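Local coordinates for protein angel homolog 2 (PDB 6RW0) that acts as a 2',3'-cyclic phosphatase of the CCR4 deadenylase family and probably binds the 3' untranslated regions of mRNAs, at residues A[87-90]-A[91-94]; A[117-121]-A[122-126]; A[108-111]-A[112-116]. All blocks are in the same frame, centred on the assembly; numbering follows the deposited sequence.

Interaction 1. Residues A[87-90]-A[91-94]; sequences PNIL and KEIK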
loop_
_atom_site.group_PDB
_atom_site.type_symbol
_atom_site.label_atom_id
_atom_site.label_comp_id
_atom_site.label_asym_id
_atom_site.label_seq_id
_atom_site.Cartn_x
_atom_site.Cartn_y
_atom_site.Cartn_z
ATOM N N PRO A 87 -1.752 -20.167 9.003
ATOM C CA PRO A 87 -3.161 -20.493 9.277
ATOM C C PRO A 87 -3.955 -19.329 9.839
ATOM O O PRO A 87 -5.138 -19.176 9.507
ATOM C CB PRO A 87 -3.072 -21.677 10.250
ATOM C CG PRO A 87 -1.751 -22.304 9.953
ATOM C CD PRO A 87 -0.830 -21.159 9.586
ATOM N N ASN A 88 -3.343 -18.503 10.689
ATOM C CA ASN A 88 -4.038 -17.331 11.213
ATOM C C ASN A 88 -4.326 -16.312 10.114
ATOM O O ASN A 88 -5.427 -15.750 10.052
ATOM C CB ASN A 88 -3.192 -16.677 12.300
ATOM C CG ASN A 88 -3.439 -17.260 13.671
ATOM O OD1 ASN A 88 -4.358 -18.056 13.879
ATOM N ND2 ASN A 88 -2.624 -16.847 14.627
ATOM N N ILE A 89 -3.347 -16.055 9.248
ATOM C CA ILE A 89 -3.526 -15.086 8.169
ATOM C C ILE A 89 -4.611 -15.558 7.213
ATOM O O ILE A 89 -5.489 -14.782 6.807
ATOM C CB ILE A 89 -2.183 -14.862 7.451
ATOM C CG1 ILE A 89 -1.211 -14.110 8.369
ATOM C CG2 ILE A 89 -2.394 -14.113 6.147
ATOM C CD1 ILE A 89 0.252 -14.276 7.998
ATOM N N LEU A 90 -4.579 -16.841 6.846
ATOM C CA LEU A 90 -5.596 -17.369 5.943
ATOM C C LEU A 90 -6.982 -17.306 6.576
ATOM O O LEU A 90 -7.966 -16.974 5.905
ATOM C CB LEU A 90 -5.235 -18.801 5.549
ATOM C CG LEU A 90 -6.207 -19.519 4.613
ATOM C CD1 LEU A 90 -6.244 -18.794 3.284
ATOM C CD2 LEU A 90 -5.823 -20.989 4.454
ATOM N N LYS A 91 -7.075 -17.600 7.877
ATOM C CA LYS A 91 -8.357 -17.528 8.569
ATOM C C LYS A 91 -8.917 -16.111 8.548
ATOM O O LYS A 91 -10.127 -15.923 8.363
ATOM C CB LYS A 91 -8.171 -18.021 10.002
ATOM C CG LYS A 91 -9.415 -17.976 10.862
ATOM C CD LYS A 91 -9.129 -18.567 12.237
ATOM C CE LYS A 91 -10.366 -18.567 13.120
ATOM N NZ LYS A 91 -10.052 -18.990 14.514
ATOM N N GLU A 92 -8.056 -15.107 8.741
ATOM C CA GLU A 92 -8.498 -13.719 8.660
ATOM C C GLU A 92 -9.009 -13.388 7.266
ATOM O O GLU A 92 -10.033 -12.716 7.105
ATOM C CB GLU A 92 -7.328 -12.778 8.915
ATOM C CG GLU A 92 -6.919 -12.503 10.290
ATOM C CD GLU A 92 -5.806 -11.477 10.275
ATOM O OE1 GLU A 92 -4.664 -11.838 9.906
ATOM O OE2 GLU A 92 -6.087 -10.305 10.596
ATOM N N ILE A 93 -8.252 -13.781 6.239
ATOM C CA ILE A 93 -8.665 -13.496 4.869
ATOM C C ILE A 93 -10.006 -14.151 4.580
ATOM O O ILE A 93 -10.899 -13.541 3.982
ATOM C CB ILE A 93 -7.568 -13.932 3.879
ATOM C CG1 ILE A 93 -6.337 -13.034 4.049
ATOM C CG2 ILE A 93 -8.108 -13.897 2.467
ATOM C CD1 ILE A 93 -5.106 -13.479 3.235
ATOM N N LYS A 94 -10.176 -15.397 5.026
ATOM C CA LYS A 94 -11.438 -16.095 4.820
ATOM C C LYS A 94 -12.570 -15.400 5.558
ATOM O O LYS A 94 -13.685 -15.276 5.038
ATOM C CB LYS A 94 -11.302 -17.544 5.284
ATOM C CG LYS A 94 -12.533 -18.366 5.020
ATOM C CD LYS A 94 -12.285 -19.849 5.211
ATOM C CE LYS A 94 -13.585 -20.618 4.993
ATOM N NZ LYS A 94 -13.386 -21.909 4.278
#
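The flat carboxylate of E92 folds back along the preceding helical turn, and its OE1 comes to 3.9 Å from I89 CA. CG lies anti to the carbonyl carbon (chi1 -81°) and the chain runs on extended, so that the acid reaches back past N88 O instead of projecting off the helix. The contact with I89 is only van der Waals in character; the polar partner of OE1 is the hydroxyl of Y57. In the other flat side chain, N88, the bond to CB points away from 91-94, and the ND2 of the amide is held by S415 OG and E412 O.

On the neighbouring, inward flank, I89 and I93 stand side by side and point the same way. I89 CG2 approaches I93 CD1 to 4.0 Å, while I93 CG1 rests 3.4 Å from I89 O. That carbonyl also accepts I93 N at 3.0 Å, with an angle of 165° at the hydrogen, in keeping with the one-turn spacing of the two isoleucines. The equivalent bonds link K91 to P87, E92 to N88 and K94 to L90, continuing the alpha-helix beyond the kink at P87, whose nitrogen has no bond to the turn before. On the exposed flank K91 and K94 touch this turn through CB; K91 is extended, K94 bends at its last torsion, and both ends lead away.

Helix 82-96 is amphipathic here. I93 packs on L119 and L90 on S118, both of helix 108-121, and L90 also meets L122 just after it, while I89 touches I59 and E92 ties the helix to strand 49-58 through Y57.

Interaction 2. Residues A[117-121]-A[122-126]; sequences PSLES and LGYHC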
loop_
_atom_site.group_PDB
_atom_site.type_symbol
_atom_site.label_atom_id
_atom_site.label_comp_id
_atom_site.label_asym_id
_atom_site.label_seq_id
_atom_site.Cartn_x
_atom_site.Cartn_y
_atom_site.Cartn_z
ATOM N N PRO A 117 -2.346 -21.389 -3.740
ATOM C CA PRO A 117 -3.335 -22.449 -3.810
ATOM C C PRO A 117 -4.495 -22.204 -2.836
ATOM O O PRO A 117 -5.587 -22.443 -3.182
ATOM C CB PRO A 117 -2.545 -23.711 -3.458
ATOM C CG PRO A 117 -1.141 -23.369 -3.801
ATOM C CD PRO A 117 -1.027 -21.916 -3.414
ATOM N N SER A 118 -4.206 -21.723 -1.635
ATOM C CA SER A 118 -5.262 -21.490 -0.658
ATOM C C SER A 118 -6.205 -20.390 -1.121
ATOM O O SER A 118 -7.426 -20.523 -0.999
ATOM C CB SER A 118 -4.659 -21.150 0.707
ATOM O OG SER A 118 -3.953 -22.260 1.244
ATOM N N LEU A 119 -5.668 -19.307 -1.682
ATOM C CA LEU A 119 -6.538 -18.239 -2.154
ATOM C C LEU A 119 -7.341 -18.669 -3.377
ATOM O O LEU A 119 -8.515 -18.303 -3.502
ATOM C CB LEU A 119 -5.722 -16.984 -2.445
ATOM C CG LEU A 119 -5.031 -16.368 -1.227
ATOM C CD1 LEU A 119 -4.196 -15.148 -1.600
ATOM C CD2 LEU A 119 -6.062 -15.985 -0.161
ATOM N N GLU A 120 -6.687 -19.403 -4.257
ATOM C CA GLU A 120 -7.461 -19.916 -5.429
ATOM C C GLU A 120 -8.662 -20.855 -5.042
ATOM O O GLU A 120 -9.901 -20.806 -5.493
ATOM C CB GLU A 120 -6.545 -20.604 -6.446
ATOM C CG GLU A 120 -5.516 -19.673 -7.079
ATOM C CD GLU A 120 -5.856 -18.951 -8.378
ATOM O OE1 GLU A 120 -6.516 -19.558 -9.228
ATOM O OE2 GLU A 120 -5.417 -17.794 -8.546
ATOM N N SER A 121 -8.434 -21.568 -3.920
ATOM C CA SER A 121 -9.502 -22.432 -3.428
ATOM C C SER A 121 -10.676 -21.621 -2.895
ATOM O O SER A 121 -11.812 -22.110 -2.893
ATOM C CB SER A 121 -8.973 -23.395 -2.362
ATOM O OG SER A 121 -8.741 -22.742 -1.127
ATOM N N LEU A 122 -10.428 -20.391 -2.441
ATOM C CA LEU A 122 -11.464 -19.498 -1.941
ATOM C C LEU A 122 -12.150 -18.706 -3.051
ATOM O O LEU A 122 -13.052 -17.910 -2.759
ATOM C CB LEU A 122 -10.872 -18.516 -0.923
ATOM C CG LEU A 122 -10.302 -19.082 0.377
ATOM C CD1 LEU A 122 -9.680 -17.997 1.241
ATOM C CD2 LEU A 122 -11.405 -19.827 1.140
ATOM N N GLY A 123 -11.775 -18.879 -4.315
ATOM C CA GLY A 123 -12.438 -18.208 -5.436
ATOM C C GLY A 123 -11.681 -17.000 -5.941
ATOM O O GLY A 123 -12.258 -16.263 -6.681
ATOM N N TYR A 124 -10.425 -16.829 -5.560
ATOM C CA TYR A 124 -9.647 -15.668 -6.020
ATOM C C TYR A 124 -8.775 -16.020 -7.217
ATOM O O TYR A 124 -8.251 -17.094 -7.256
ATOM C CB TYR A 124 -8.667 -15.185 -4.954
ATOM C CG TYR A 124 -9.312 -14.532 -3.767
ATOM C CD1 TYR A 124 -9.738 -13.228 -3.816
ATOM C CD2 TYR A 124 -9.520 -15.242 -2.607
ATOM C CE1 TYR A 124 -10.354 -12.636 -2.739
ATOM C CE2 TYR A 124 -10.135 -14.667 -1.517
ATOM C CZ TYR A 124 -10.545 -13.356 -1.581
ATOM O OH TYR A 124 -11.155 -12.777 -0.524
ATOM N N HIS A 125 -8.669 -15.110 -8.163
ATOM C CA HIS A 125 -7.627 -15.152 -9.199
ATOM C C HIS A 125 -6.479 -14.314 -8.624
ATOM O O HIS A 125 -6.749 -13.227 -8.239
ATOM C CB HIS A 125 -8.121 -14.550 -10.489
ATOM C CG HIS A 125 -7.017 -14.525 -11.463
ATOM N ND1 HIS A 125 -6.573 -15.652 -12.042
ATOM C CD2 HIS A 125 -6.169 -13.565 -11.828
ATOM C CE1 HIS A 125 -5.551 -15.385 -12.783
ATOM N NE2 HIS A 125 -5.334 -14.136 -12.693
ATOM N N CYS A 126 -5.251 -14.796 -8.635
ATOM C CA CYS A 126 -4.116 -14.134 -7.998
ATOM C C CYS A 126 -3.058 -13.735 -9.017
ATOM O O CYS A 126 -2.684 -14.534 -9.880
ATOM C CB CYS A 126 -3.455 -15.080 -6.992
ATOM S SG CYS A 126 -4.554 -15.630 -5.673
HETATM O O HOH W 1 -7.590 -18.452 -11.464
HETATM O O HOH W 2 -10.023 -19.782 -8.021
#
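L119 leaves the last turn of helix 108-121 and covers the beginning of the strand that follows. Its CB lies 3.7 Å from C126 SG and 4.2 Å from Y124 CD2. With CG beside the backbone N (chi1 -64°), the branch divides its contacts: CD1 stays on the sulfur, 4.1 Å from C126 SG, whereas CD2 turns to L122 CD1 at 4.4 Å. One leucine thus touches both the turn residue L122 and the strand residue C126.

The reversal itself is a Schellman motif. Y124 N reaches L119 O at 3.2 Å, and G123 N bonds to E120 O at 2.9 Å, coming from well above the carbonyl plane. G123 has a phi of 101°, at which a CB would jam against the preceding carbonyl oxygen. L119 O also takes a weak bond from L122 N and sits at the edge of the Y124 ring, in its plane, 3.3 Å from CD2. The far end of that ring is fixed by Y124 OH bonding to A98 O. E120 is modelled in two conformers; in one of them OE2 bonds weakly to C126 N and a water joins OE1 to H125 ND1, so this outer link is less certain, while H125 NE2 bonds to E127 OE2.

The helix and strand segments run at 144° to each other. Strand 124-130 is the outermost strand on its side of the sheet and pairs antiparallel with 137-144, whose C142 touches L119, Y124 and C126. L119 also reaches L101 and L103 of strand 100-107, and S118 meets F86 of helix 82-96.

Interaction 3. Residues A[108-111]-A[112-116]; sequences EDHY and GAEIR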
loop_
_atom_site.group_PDB
_atom_site.type_symbol
_atom_site.label_atom_id
_atom_site.label_comp_id
_atom_site.label_asym_id
_atom_site.label_seq_id
_atom_site.Cartn_x
_atom_site.Cartn_y
_atom_site.Cartn_z
ATOM N N GLU A 108 7.893 -15.549 -2.069
ATOM C CA GLU A 108 7.673 -16.312 -3.296
ATOM C C GLU A 108 7.486 -17.803 -3.021
ATOM O O GLU A 108 6.564 -18.427 -3.565
ATOM C CB GLU A 108 8.820 -16.089 -4.288
ATOM C CG GLU A 108 8.599 -16.826 -5.625
ATOM C CD GLU A 108 9.821 -16.840 -6.543
ATOM O OE1 GLU A 108 10.964 -16.914 -6.041
ATOM O OE2 GLU A 108 9.625 -16.767 -7.776
ATOM N N ASP A 109 8.367 -18.412 -2.219
ATOM C CA ASP A 109 8.268 -19.859 -2.027
ATOM C C ASP A 109 6.960 -20.225 -1.334
ATOM O O ASP A 109 6.234 -21.124 -1.779
ATOM C CB ASP A 109 9.514 -20.465 -1.356
ATOM C CG ASP A 109 9.866 -19.867 0.002
ATOM O OD1 ASP A 109 9.208 -18.935 0.494
ATOM O OD2 ASP A 109 10.845 -20.384 0.592
ATOM N N HIS A 110 6.611 -19.490 -0.286
ATOM C CA HIS A 110 5.348 -19.720 0.400
ATOM C C HIS A 110 4.159 -19.416 -0.491
ATOM O O HIS A 110 3.109 -20.055 -0.377
ATOM C CB HIS A 110 5.297 -18.846 1.638
ATOM C CG HIS A 110 6.320 -19.217 2.649
ATOM N ND1 HIS A 110 6.721 -18.362 3.651
ATOM C CD2 HIS A 110 7.011 -20.363 2.824
ATOM C CE1 HIS A 110 7.619 -18.972 4.401
ATOM N NE2 HIS A 110 7.808 -20.191 3.928
ATOM N N TYR A 111 4.285 -18.420 -1.358
ATOM C CA TYR A 111 3.182 -18.093 -2.250
ATOM C C TYR A 111 2.863 -19.269 -3.164
ATOM O O TYR A 111 1.699 -19.662 -3.312
ATOM C CB TYR A 111 3.565 -16.862 -3.061
ATOM C CG TYR A 111 2.542 -16.398 -4.064
ATOM C CD1 TYR A 111 1.335 -15.831 -3.659
ATOM C CD2 TYR A 111 2.804 -16.484 -5.416
ATOM C CE1 TYR A 111 0.412 -15.372 -4.594
ATOM C CE2 TYR A 111 1.889 -16.042 -6.351
ATOM C CZ TYR A 111 0.694 -15.484 -5.929
ATOM O OH TYR A 111 -0.211 -15.033 -6.872
ATOM N N GLY A 112 3.890 -19.858 -3.773
ATOM C CA GLY A 112 3.654 -20.980 -4.665
ATOM C C GLY A 112 3.163 -22.219 -3.939
ATOM O O GLY A 112 2.301 -22.943 -4.446
ATOM N N ALA A 113 3.710 -22.490 -2.755
ATOM C CA ALA A 113 3.417 -23.742 -2.062
ATOM C C ALA A 113 2.070 -23.715 -1.352
ATOM O O ALA A 113 1.396 -24.752 -1.263
ATOM C CB ALA A 113 4.501 -24.011 -1.015
ATOM N N GLU A 114 1.683 -22.556 -0.813
ATOM C CA GLU A 114 0.572 -22.484 0.124
ATOM C C GLU A 114 -0.364 -21.296 -0.085
ATOM O O GLU A 114 -1.588 -21.469 -0.086
ATOM C CB GLU A 114 1.090 -22.400 1.563
ATOM C CG GLU A 114 2.129 -23.405 1.976
ATOM C CD GLU A 114 2.817 -22.932 3.223
ATOM O OE1 GLU A 114 2.277 -23.194 4.318
ATOM O OE2 GLU A 114 3.849 -22.235 3.096
ATOM N N ILE A 115 0.151 -20.076 -0.204
ATOM C CA ILE A 115 -0.744 -18.889 -0.272
ATOM C C ILE A 115 -1.574 -18.872 -1.551
ATOM O O ILE A 115 -2.775 -18.787 -1.450
ATOM C CB ILE A 115 0.053 -17.583 -0.121
ATOM C CG1 ILE A 115 0.922 -17.581 1.133
ATOM C CG2 ILE A 115 -0.892 -16.400 -0.141
ATOM C CD1 ILE A 115 1.919 -16.448 1.168
ATOM N N ARG A 116 -0.949 -18.986 -2.715
ATOM C CA ARG A 116 -1.721 -18.949 -3.970
ATOM C C ARG A 116 -2.704 -20.129 -4.039
ATOM O O ARG A 116 -3.835 -19.877 -4.318
ATOM C CB ARG A 116 -0.795 -18.909 -5.182
ATOM C CG ARG A 116 -1.522 -18.442 -6.427
ATOM C CD ARG A 116 -0.641 -18.464 -7.649
ATOM N NE ARG A 116 -1.262 -17.729 -8.728
ATOM C CZ ARG A 116 -2.133 -18.246 -9.563
ATOM N NH1 ARG A 116 -2.457 -19.518 -9.455
ATOM N NH2 ARG A 116 -2.674 -17.497 -10.501
HETATM O O HOH W 3 1.130 -15.406 -9.355
#
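R116 passes its aliphatic chain obliquely over one face of the Y111 ring, and this CH-pi contact dominates the packing. R116 CB stands 3.8 Å from the ring centroid and only 14° off the ring normal. Because CG is anti to the backbone N (chi1 -162°) and the chain stays extended as far as NE, the methylenes track from the ring toward the hydroxyl, with R116 CD 3.7 Å from Y111 CZ. The guanidinium then stands nearly perpendicular to the ring. Y111 also touches I115 through CD1, and its ring stacks with Y128.

Polar side-chain contacts run partly through water. A water at the edge of the Y111 ring bonds to OH at 2.8 Å and accepts weakly from R116 NE, while R116 NH2 finds its main partner in C126 O. H110 and E114 point the same way, with E114 OE2 3.7 Å from H110 CD2. Their planes are almost at right angles, and this oxygen is bonded to W82 NE1, whose ring system stacks on H110.

Backbone bonds begin in alpha-helical fashion, G112 to E108 and A113 to D109, and then widen into a pi-type turn. H110 O accepts both E114 N at 2.9 Å and I115 N at 3.0 Å, from opposite faces of its plane. R116 N bonds to Y111 O at 2.8 Å.

The wider turn is consistent with R116 reaching over Y111, five positions back. Its methylenes meet the aromatic face while its charged end bonds to C126 O and, weakly, to water, so one side chain serves an apolar and a polar surface.

All three contacts are local, each with a buried side (I89 and I93 in interaction 1; L119, Y124 and C126 in interaction 2; Y111 and I115 in interaction 3) and a more exposed flank, exposed residues being most numerous in interaction 3. Interactions 2 and 3 share helix 108-121, its end and its beginning, and meet through a polar bond. Interaction 1, on the adjoining helix 82-96, touches interaction 2 by packing alone, to which the aliphatic part of K94 also contributes, and does not touch interaction 3. The chemistry follows the place: a regular alpha-helical turn in 87-94, a pi-type turn with an aromatic-arginine pair in 108-116, and a glycine-dependent helix end leading into an edge strand in 117-126.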